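Local coordinates for protein chitin deacetylase 1 (Bombyx mori, PDB 5ZNT) that removes acetyl groups from the N-acetyl-D-glucosamine units of chitin with the help of zinc, through the carbohydrate esterase 4 domain contained in this chain, at residues F44-L55 / Y268-N276; M211-R219 / G230-N239. All coordinates share one frame; numbering follows the deposited sequence.

Both contacts belong to the carbohydrate esterase 4 deacetylase domain, and contact 2 is nested within the loop of chain closed by contact 1. Contact 1 pairs strands 38-45 and 265-270 of the parallel sheet; it runs from a buried aromatic core and the zinc site to an exposed lysine at the surface. Contact 2 is more uniformly buried and joins the end of strand 209-214 to the disulfide-bridged loop before helix 243-258; it relies on backbone bonds, methionines and an asparagine, with no metal and a single water beside Glu215. The two meet where Asp235 of segment 230-239 bonds His270 of contact 1 and the backbones of Val234 and Tyr268 join.

Contact 1 of 2, residues F44-L55 / Y268-N276; sequences FDDAINNNNIEL and YFHAAWLKN. With ZN (zinc ion), chain C; NAG (2-acetamido-2-deoxy-beta-D-glucopyranose), chain B.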
loop_
_atom_site.group_PDB
_atom_site.type_symbol
_atom_site.label_atom_id
_atom_site.label_comp_id
_atom_site.label_asym_id
_atom_site.label_seq_id
_atom_site.Cartn_x
_atom_site.Cartn_y
_atom_site.Cartn_z
ATOM N N PHE A 44 2.059 5.055 -2.361
ATOM C CA PHE A 44 1.749 6.468 -2.190
ATOM C C PHE A 44 0.403 6.613 -1.493
ATOM O O PHE A 44 -0.580 5.979 -1.903
ATOM C CB PHE A 44 1.714 7.185 -3.546
ATOM C CG PHE A 44 3.015 7.130 -4.269
ATOM C CD1 PHE A 44 4.055 7.978 -3.905
ATOM C CD2 PHE A 44 3.217 6.205 -5.288
ATOM C CE1 PHE A 44 5.282 7.903 -4.563
ATOM C CE2 PHE A 44 4.434 6.142 -5.950
ATOM C CZ PHE A 44 5.454 6.998 -5.591
ATOM N N ASP A 45 0.356 7.459 -0.485
ATOM C CA ASP A 45 -0.899 7.668 0.182
ATOM C C ASP A 45 -1.533 8.930 -0.343
ATOM O O ASP A 45 -0.908 9.761 -1.034
ATOM C CB ASP A 45 -0.730 7.618 1.692
ATOM C CG ASP A 45 -0.377 6.239 2.201
ATOM O OD1 ASP A 45 -0.193 5.326 1.369
ATOM O OD2 ASP A 45 -0.272 6.081 3.441
ATOM N N ASP A 46 -2.795 9.028 0.030
ATOM C CA ASP A 46 -3.636 10.196 -0.037
ATOM C C ASP A 46 -3.875 10.598 -1.483
ATOM O O ASP A 46 -3.531 9.896 -2.325
ATOM C CB ASP A 46 -3.040 11.483 0.619
ATOM C CG ASP A 46 -2.544 11.323 2.072
ATOM O OD1 ASP A 46 -2.862 10.327 2.680
ATOM O OD2 ASP A 46 -1.843 12.276 2.516
ATOM N N ALA A 47 -4.534 11.705 -1.705
ATOM C CA ALA A 47 -5.179 12.040 -2.963
ATOM C C ALA A 47 -4.327 11.912 -4.217
ATOM O O ALA A 47 -3.181 12.087 -4.169
ATOM C CB ALA A 47 -5.843 13.403 -2.886
ATOM N N ILE A 48 -4.962 11.610 -5.324
ATOM C CA ILE A 48 -4.294 11.618 -6.585
ATOM C C ILE A 48 -4.949 12.781 -7.332
ATOM O O ILE A 48 -6.094 12.748 -7.579
ATOM C CB ILE A 48 -4.471 10.330 -7.383
ATOM C CG1 ILE A 48 -3.815 9.177 -6.670
ATOM C CG2 ILE A 48 -3.932 10.528 -8.765
ATOM C CD1 ILE A 48 -3.874 7.914 -7.419
ATOM N N ASN A 49 -4.193 13.787 -7.701
ATOM C CA ASN A 49 -4.767 14.947 -8.392
ATOM C C ASN A 49 -3.624 15.731 -9.015
ATOM O O ASN A 49 -2.480 15.263 -9.055
ATOM C CB ASN A 49 -5.627 15.807 -7.441
ATOM C CG ASN A 49 -4.856 16.322 -6.233
ATOM O OD1 ASN A 49 -3.657 16.539 -6.295
ATOM N ND2 ASN A 49 -5.564 16.557 -5.132
ATOM N N ASN A 50 -3.915 16.953 -9.481
ATOM C CA ASN A 50 -2.877 17.668 -10.203
ATOM C C ASN A 50 -1.738 18.125 -9.290
ATOM O O ASN A 50 -0.734 18.638 -9.792
ATOM C CB ASN A 50 -3.486 18.855 -10.975
ATOM C CG ASN A 50 -3.978 18.457 -12.368
ATOM O OD1 ASN A 50 -3.628 17.385 -12.877
ATOM N ND2 ASN A 50 -4.778 19.321 -12.996
ATOM N N ASN A 51 -1.846 17.947 -7.971
ATOM C CA ASN A 51 -0.666 18.163 -7.140
ATOM C C ASN A 51 0.436 17.139 -7.421
ATOM O O ASN A 51 1.602 17.413 -7.111
ATOM C CB ASN A 51 -0.990 18.092 -5.639
ATOM C CG ASN A 51 -2.018 19.148 -5.174
ATOM O OD1 ASN A 51 -2.460 20.003 -5.930
ATOM N ND2 ASN A 51 -2.425 19.035 -3.923
ATOM N N ASN A 52 0.097 15.957 -7.949
ATOM C CA ASN A 52 1.087 14.884 -8.082
ATOM C C ASN A 52 1.003 14.068 -9.375
ATOM O O ASN A 52 1.852 13.198 -9.576
ATOM C CB ASN A 52 0.991 13.925 -6.876
ATOM C CG ASN A 52 -0.452 13.523 -6.550
ATOM O OD1 ASN A 52 -1.198 13.078 -7.418
ATOM N ND2 ASN A 52 -0.844 13.685 -5.287
ATOM N N ILE A 53 0.067 14.359 -10.283
ATOM C CA ILE A 53 -0.086 13.539 -11.484
ATOM C C ILE A 53 1.182 13.594 -12.334
ATOM O O ILE A 53 1.657 12.566 -12.832
ATOM C CB ILE A 53 -1.346 13.972 -12.269
ATOM C CG1 ILE A 53 -2.622 13.406 -11.587
ATOM C CG2 ILE A 53 -1.242 13.525 -13.737
ATOM C CD1 ILE A 53 -3.958 14.181 -11.954
ATOM N N GLU A 54 1.790 14.772 -12.452
ATOM C CA GLU A 54 3.016 14.885 -13.234
ATOM C C GLU A 54 4.192 14.196 -12.551
ATOM O O GLU A 54 5.063 13.640 -13.230
ATOM C CB GLU A 54 3.343 16.357 -13.492
ATOM C CG GLU A 54 2.424 17.022 -14.509
ATOM C CD GLU A 54 2.538 16.398 -15.895
ATOM O OE1 GLU A 54 3.641 16.489 -16.499
ATOM O OE2 GLU A 54 1.528 15.807 -16.362
ATOM N N LEU A 55 4.268 14.260 -11.219
ATOM C CA LEU A 55 5.304 13.501 -10.522
ATOM C C LEU A 55 5.214 12.015 -10.867
ATOM O O LEU A 55 6.234 11.366 -11.146
ATOM C CB LEU A 55 5.185 13.704 -9.010
ATOM C CG LEU A 55 6.078 12.765 -8.193
ATOM C CD1 LEU A 55 7.535 13.217 -8.245
ATOM C CD2 LEU A 55 5.609 12.648 -6.768
ATOM N N TYR A 268 7.237 3.535 1.551
ATOM C CA TYR A 268 5.898 4.107 1.683
ATOM C C TYR A 268 6.004 5.625 1.660
ATOM O O TYR A 268 6.515 6.225 2.605
ATOM C CB TYR A 268 5.240 3.624 2.971
ATOM C CG TYR A 268 5.321 2.128 3.189
ATOM C CD1 TYR A 268 4.838 1.243 2.234
ATOM C CD2 TYR A 268 5.864 1.604 4.352
ATOM C CE1 TYR A 268 4.856 -0.126 2.443
ATOM C CE2 TYR A 268 5.917 0.234 4.560
ATOM C CZ TYR A 268 5.413 -0.624 3.605
ATOM O OH TYR A 268 5.451 -1.987 3.822
ATOM N N PHE A 269 5.524 6.244 0.577
ATOM C CA PHE A 269 5.717 7.672 0.342
ATOM C C PHE A 269 4.428 8.476 0.438
ATOM O O PHE A 269 3.315 7.963 0.268
ATOM C CB PHE A 269 6.302 7.939 -1.050
ATOM C CG PHE A 269 7.705 7.435 -1.237
ATOM C CD1 PHE A 269 8.791 8.191 -0.829
ATOM C CD2 PHE A 269 7.935 6.214 -1.849
ATOM C CE1 PHE A 269 10.099 7.726 -1.028
ATOM C CE2 PHE A 269 9.230 5.730 -2.039
ATOM C CZ PHE A 269 10.311 6.477 -1.623
ATOM N N HIS A 270 4.614 9.776 0.664
ATOM C CA HIS A 270 3.671 10.810 0.248
ATOM C C HIS A 270 4.291 11.542 -0.923
ATOM O O HIS A 270 5.451 11.956 -0.844
ATOM C CB HIS A 270 3.375 11.808 1.365
ATOM C CG HIS A 270 2.704 11.189 2.542
ATOM N ND1 HIS A 270 3.410 10.631 3.584
ATOM C CD2 HIS A 270 1.391 11.021 2.838
ATOM C CE1 HIS A 270 2.561 10.162 4.483
ATOM N NE2 HIS A 270 1.332 10.390 4.057
ATOM N N ALA A 271 3.518 11.695 -1.999
ATOM C CA ALA A 271 4.020 12.376 -3.186
ATOM C C ALA A 271 4.604 13.736 -2.842
ATOM O O ALA A 271 5.656 14.120 -3.369
ATOM C CB ALA A 271 2.898 12.542 -4.207
ATOM N N ALA A 272 3.940 14.482 -1.956
ATOM C CA ALA A 272 4.385 15.846 -1.681
ATOM C C ALA A 272 5.818 15.870 -1.138
ATOM O O ALA A 272 6.584 16.800 -1.418
ATOM C CB ALA A 272 3.416 16.512 -0.699
ATOM N N TRP A 273 6.189 14.862 -0.341
ATOM C CA TRP A 273 7.546 14.778 0.194
ATOM C C TRP A 273 8.577 14.668 -0.928
ATOM O O TRP A 273 9.616 15.335 -0.892
ATOM C CB TRP A 273 7.637 13.594 1.154
ATOM C CG TRP A 273 8.965 13.417 1.883
ATOM C CD1 TRP A 273 9.349 14.012 3.066
ATOM C CD2 TRP A 273 10.062 12.578 1.487
ATOM N NE1 TRP A 273 10.611 13.583 3.424
ATOM C CE2 TRP A 273 11.074 12.712 2.474
ATOM C CE3 TRP A 273 10.288 11.720 0.400
ATOM C CZ2 TRP A 273 12.285 12.019 2.404
ATOM C CZ3 TRP A 273 11.487 11.041 0.331
ATOM C CH2 TRP A 273 12.478 11.196 1.327
ATOM N N LEU A 274 8.286 13.860 -1.959
ATOM C CA LEU A 274 9.175 13.784 -3.121
ATOM C C LEU A 274 9.124 15.066 -3.941
ATOM O O LEU A 274 10.157 15.564 -4.401
ATOM C CB LEU A 274 8.791 12.592 -4.008
ATOM C CG LEU A 274 9.137 11.223 -3.444
ATOM C CD1 LEU A 274 8.469 10.094 -4.260
ATOM C CD2 LEU A 274 10.685 11.037 -3.362
ATOM N N LYS A 275 7.930 15.609 -4.147
ATOM C CA LYS A 275 7.793 16.779 -5.000
ATOM C C LYS A 275 8.423 18.011 -4.366
ATOM O O LYS A 275 9.072 18.809 -5.054
ATOM C CB LYS A 275 6.322 17.029 -5.313
ATOM C CG LYS A 275 6.158 18.142 -6.330
ATOM C CD LYS A 275 4.752 18.252 -6.818
ATOM C CE LYS A 275 4.659 19.303 -7.894
ATOM N NZ LYS A 275 3.248 19.502 -8.262
ATOM N N ASN A 276 8.253 18.184 -3.058
ATOM C CA ASN A 276 8.740 19.398 -2.422
ATOM C C ASN A 276 10.238 19.371 -2.177
ATOM O O ASN A 276 10.812 20.402 -1.813
ATOM C CB ASN A 276 7.998 19.647 -1.099
ATOM C CG ASN A 276 6.491 19.870 -1.299
ATOM O OD1 ASN A 276 6.010 20.031 -2.426
ATOM N ND2 ASN A 276 5.752 19.879 -0.208
HETATM ZN ZN ZN C . -2.840 9.602 4.686
HETATM C C1 NAG B . -7.750 14.873 -13.833
HETATM C C2 NAG B . -7.144 16.131 -14.423
HETATM C C3 NAG B . -7.189 16.048 -15.949
HETATM C C4 NAG B . -6.571 14.740 -16.441
HETATM C C5 NAG B . -7.125 13.550 -15.662
HETATM C C6 NAG B . -6.411 12.252 -15.962
HETATM C C7 NAG B . -7.578 17.902 -12.763
HETATM C C8 NAG B . -8.301 19.191 -12.508
HETATM N N2 NAG B . -7.793 17.344 -13.958
HETATM O O3 NAG B . -6.503 17.181 -16.463
HETATM O O4 NAG B . -7.007 14.438 -17.761
HETATM O O5 NAG B . -7.017 13.776 -14.255
HETATM O O6 NAG B . -5.010 12.392 -15.773
HETATM O O7 NAG B . -6.852 17.371 -11.908
HETATM O O HOH W 1 2.506 5.414 1.063
HETATM O O HOH W 2 -0.857 8.454 4.831
HETATM O O HOH W 3 -1.646 11.332 5.138
HETATM O O HOH W 4 -2.254 8.765 6.751
#
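Asp46 and His270 meet beside the zinc ion, carboxylate OD2 of Asp46 lying at the edge of the imidazole, 3.5 Å from CD2 of His270. The other oxygen, Asp46 OD1, binds the metal at 2.1 Å, joined by His101 and His105 in the metal triad. One zinc-bound water bridges Asp45 OD2 (2.8 Å) and His270 NE2 (3.0 Å), while the far nitrogen ND1 is held by Asp235. Behind this shell, parallel strands 38-45 and 265-270 pair, with Asp45 N donating to Phe269 O at 3.1 Å. On the other face of the sheet Phe44 and Phe269 run alongside each other, the near-parallel rings slid past one another, and Leu274 CD1 reaches the edge of Phe44. Further out, Asn52 rests CB on Ala271 CB at 3.6 Å; chi1 of 47° turns its amide into its own loop, ND2 giving to Ala47 O and OD1 accepting from Asn49 N. With an alanine in its place, Ala47 O and Asn49 N would probably lose their partner and the 47-51 loop would be freer to move. The extended Lys275 chain brings NZ to a 2.9 Å hydrogen bond with Asn51 O, met from above the carbonyl plane. Metal, Asp45 and His270 thus share one water, consistent with its use in deacetylation.

Contact 2 of 2, residues M211-R219 / G230-N239; sequences MVMNELDRR and GCAMVDSCSN
Leu216 and Cys231 form a single antiparallel bridge, a hydrogen-bonded pair that ties the chain leaving strand 209-214 to a loop closed on itself by the Cys231-Cys237 disulfide. Leu216 N gives to Cys231 O at 2.7 Å, almost straight at 176°, and Cys231 N returns a bond to Leu216 O. Arg218 runs over this loop. Its CB lies 4.0 Å from Cys231 SG, against the disulfide. With chi1 at 65°, CG sits between the backbone N and the carbonyl carbon, and the chain passes the side-chain amide of Asn239. The closest touch is at CD, 3.1 Å from Asn239 OD1, and NE continues past that same oxygen. The guanidinium, tilted 30° against the amide plane, spreads over the loop: NH2 is 3.7 Å from Gly230 O and NH1 3.9 Å from Ser238 OG, too far for bonds. At the opposite end of the contact Met213 CE meets Met233 SD at 3.7 Å, the two thioethers packing close to Tyr268. Next to the bridge, Glu215 lies along Gly230, with a water between OE1 and Gly230 N; His195 NE2 and Leu176 N hydrogen-bond to its OE2 and OE1. Asn239 ND2 gives to Arg218 O at 2.8 Å, in its own amide plane, whereas its buried OD1 has no hydrogen-bond partner in the model.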
loop_
_atom_site.group_PDB
_atom_site.type_symbol
_atom_site.label_atom_id
_atom_site.label_comp_id
_atom_site.label_asym_id
_atom_site.label_seq_id
_atom_site.Cartn_x
_atom_site.Cartn_y
_atom_site.Cartn_z
ATOM N N MET A 211 -0.184 -6.880 5.017
ATOM C CA MET A 211 1.034 -6.448 4.331
ATOM C C MET A 211 1.817 -5.592 5.313
ATOM O O MET A 211 1.800 -4.361 5.271
ATOM C CB MET A 211 0.702 -5.690 3.051
ATOM C CG MET A 211 0.212 -6.603 1.933
ATOM S SD MET A 211 1.459 -7.821 1.400
ATOM C CE MET A 211 2.829 -6.755 0.916
ATOM N N VAL A 212 2.536 -6.279 6.209
ATOM C CA VAL A 212 3.084 -5.617 7.381
ATOM C C VAL A 212 4.074 -4.550 6.956
ATOM O O VAL A 212 4.797 -4.694 5.957
ATOM C CB VAL A 212 3.723 -6.661 8.323
ATOM C CG1 VAL A 212 4.882 -7.416 7.631
ATOM C CG2 VAL A 212 4.181 -6.028 9.629
ATOM N N MET A 213 4.098 -3.453 7.700
ATOM C CA MET A 213 4.945 -2.305 7.389
ATOM C C MET A 213 6.172 -2.394 8.294
ATOM O O MET A 213 6.161 -1.923 9.429
ATOM C CB MET A 213 4.180 -0.994 7.580
ATOM C CG MET A 213 2.948 -0.864 6.655
ATOM S SD MET A 213 1.949 0.637 6.984
ATOM C CE MET A 213 3.010 1.932 6.380
ATOM N N ASN A 214 7.236 -3.020 7.779
ATOM C CA ASN A 214 8.496 -3.074 8.512
ATOM C C ASN A 214 9.088 -1.684 8.631
ATOM O O ASN A 214 9.239 -0.981 7.631
ATOM C CB ASN A 214 9.500 -3.981 7.800
ATOM C CG ASN A 214 9.134 -5.432 7.882
ATOM O OD1 ASN A 214 9.271 -6.055 8.935
ATOM N ND2 ASN A 214 8.674 -5.997 6.765
ATOM N N GLU A 215 9.459 -1.291 9.848
ATOM C CA GLU A 215 10.195 -0.046 9.997
ATOM C C GLU A 215 11.529 -0.141 9.272
ATOM O O GLU A 215 12.136 -1.208 9.185
ATOM C CB GLU A 215 10.444 0.265 11.471
ATOM C CG GLU A 215 9.202 0.687 12.233
ATOM C CD GLU A 215 9.555 1.126 13.648
ATOM O OE1 GLU A 215 10.525 0.572 14.217
ATOM O OE2 GLU A 215 8.873 2.018 14.174
ATOM N N LEU A 216 11.974 0.981 8.734
ATOM C CA LEU A 216 13.278 1.051 8.107
ATOM C C LEU A 216 14.285 1.606 9.115
ATOM O O LEU A 216 13.920 2.321 10.050
ATOM C CB LEU A 216 13.233 1.921 6.846
ATOM C CG LEU A 216 12.815 1.262 5.506
ATOM C CD1 LEU A 216 11.671 0.310 5.626
ATOM C CD2 LEU A 216 12.474 2.341 4.476
ATOM N N ASP A 217 15.554 1.241 8.921
ATOM C CA ASP A 217 16.662 1.653 9.786
ATOM C C ASP A 217 17.166 3.003 9.294
ATOM O O ASP A 217 17.677 3.120 8.176
ATOM C CB ASP A 217 17.757 0.580 9.763
ATOM C CG ASP A 217 18.955 0.901 10.669
ATOM O OD1 ASP A 217 19.015 1.974 11.305
ATOM O OD2 ASP A 217 19.854 0.043 10.734
ATOM N N ARG A 218 16.990 4.036 10.105
ATOM C CA ARG A 218 17.353 5.377 9.672
ATOM C C ARG A 218 18.765 5.776 10.094
ATOM O O ARG A 218 19.157 6.928 9.880
ATOM C CB ARG A 218 16.362 6.378 10.245
ATOM C CG ARG A 218 16.500 6.386 11.737
ATOM C CD ARG A 218 15.987 7.623 12.337
ATOM N NE ARG A 218 14.564 7.501 12.579
ATOM C CZ ARG A 218 13.881 8.360 13.316
ATOM N NH1 ARG A 218 14.523 9.385 13.881
ATOM N NH2 ARG A 218 12.571 8.193 13.488
ATOM N N ARG A 219 19.524 4.869 10.714
ATOM C CA ARG A 219 20.841 5.232 11.228
ATOM C C ARG A 219 21.756 5.635 10.081
ATOM O O ARG A 219 21.934 4.875 9.124
ATOM C CB ARG A 219 21.442 4.066 12.013
ATOM C CG ARG A 219 20.889 3.925 13.425
ATOM C CD ARG A 219 21.471 2.688 14.086
ATOM N NE ARG A 219 21.339 1.517 13.223
ATOM C CZ ARG A 219 22.026 0.389 13.373
ATOM N NH1 ARG A 219 22.909 0.270 14.359
ATOM N NH2 ARG A 219 21.839 -0.617 12.529
ATOM N N GLY A 230 13.096 2.947 14.451
ATOM C CA GLY A 230 12.945 2.884 13.009
ATOM C C GLY A 230 11.884 3.864 12.520
ATOM O O GLY A 230 11.348 4.681 13.269
ATOM N N CYS A 231 11.566 3.767 11.225
ATOM C CA CYS A 231 10.516 4.616 10.666
ATOM C C CYS A 231 9.822 3.858 9.545
ATOM O O CYS A 231 10.487 3.230 8.716
ATOM C CB CYS A 231 11.079 5.953 10.151
ATOM S SG CYS A 231 12.574 5.792 9.111
ATOM N N ALA A 232 8.487 3.894 9.535
ATOM C CA ALA A 232 7.746 3.144 8.525
ATOM C C ALA A 232 7.476 4.006 7.292
ATOM O O ALA A 232 7.896 3.660 6.184
ATOM C CB ALA A 232 6.449 2.583 9.127
ATOM N N MET A 233 6.796 5.134 7.465
ATOM C CA MET A 233 6.649 6.081 6.366
ATOM C C MET A 233 7.977 6.775 6.127
ATOM O O MET A 233 8.623 7.247 7.071
ATOM C CB MET A 233 5.563 7.113 6.673
ATOM C CG MET A 233 4.199 6.518 7.016
ATOM S SD MET A 233 3.513 5.525 5.661
ATOM C CE MET A 233 3.457 6.765 4.356
ATOM N N VAL A 234 8.382 6.854 4.858
ATOM C CA VAL A 234 9.680 7.449 4.553
ATOM C C VAL A 234 9.760 8.872 5.091
ATOM O O VAL A 234 10.781 9.276 5.659
ATOM C CB VAL A 234 9.961 7.393 3.042
ATOM C CG1 VAL A 234 11.278 8.076 2.727
ATOM C CG2 VAL A 234 9.994 5.944 2.581
ATOM N N ASP A 235 8.683 9.649 4.960
ATOM C CA ASP A 235 8.762 11.032 5.422
ATOM C C ASP A 235 8.772 11.155 6.944
ATOM O O ASP A 235 9.000 12.256 7.457
ATOM C CB ASP A 235 7.599 11.840 4.858
ATOM C CG ASP A 235 6.297 11.122 5.010
ATOM O OD1 ASP A 235 5.967 10.331 4.082
ATOM O OD2 ASP A 235 5.656 11.287 6.082
ATOM N N SER A 236 8.508 10.076 7.678
ATOM C CA SER A 236 8.688 10.121 9.118
ATOM C C SER A 236 10.137 9.872 9.544
ATOM O O SER A 236 10.424 9.922 10.746
ATOM C CB SER A 236 7.753 9.114 9.790
ATOM O OG SER A 236 8.201 7.775 9.621
ATOM N N CYS A 237 11.059 9.612 8.604
ATOM C CA CYS A 237 12.484 9.450 8.930
ATOM C C CYS A 237 13.129 10.833 8.956
ATOM O O CYS A 237 13.799 11.266 8.016
ATOM C CB CYS A 237 13.185 8.529 7.934
ATOM S SG CYS A 237 12.286 6.997 7.519
ATOM N N SER A 238 12.960 11.517 10.089
ATOM C CA SER A 238 13.183 12.959 10.147
ATOM C C SER A 238 14.649 13.362 10.056
ATOM O O SER A 238 14.919 14.540 9.811
ATOM C CB SER A 238 12.567 13.524 11.429
ATOM O OG SER A 238 12.851 12.669 12.520
ATOM N N ASN A 239 15.594 12.439 10.239
ATOM C CA ASN A 239 17.007 12.761 10.074
ATOM C C ASN A 239 17.484 12.711 8.624
ATOM O O ASN A 239 18.652 13.022 8.364
ATOM C CB ASN A 239 17.872 11.821 10.924
ATOM C CG ASN A 239 17.629 10.352 10.606
ATOM O OD1 ASN A 239 16.492 9.937 10.370
ATOM N ND2 ASN A 239 18.694 9.559 10.607
HETATM O O HOH W 5 11.712 0.975 16.471
#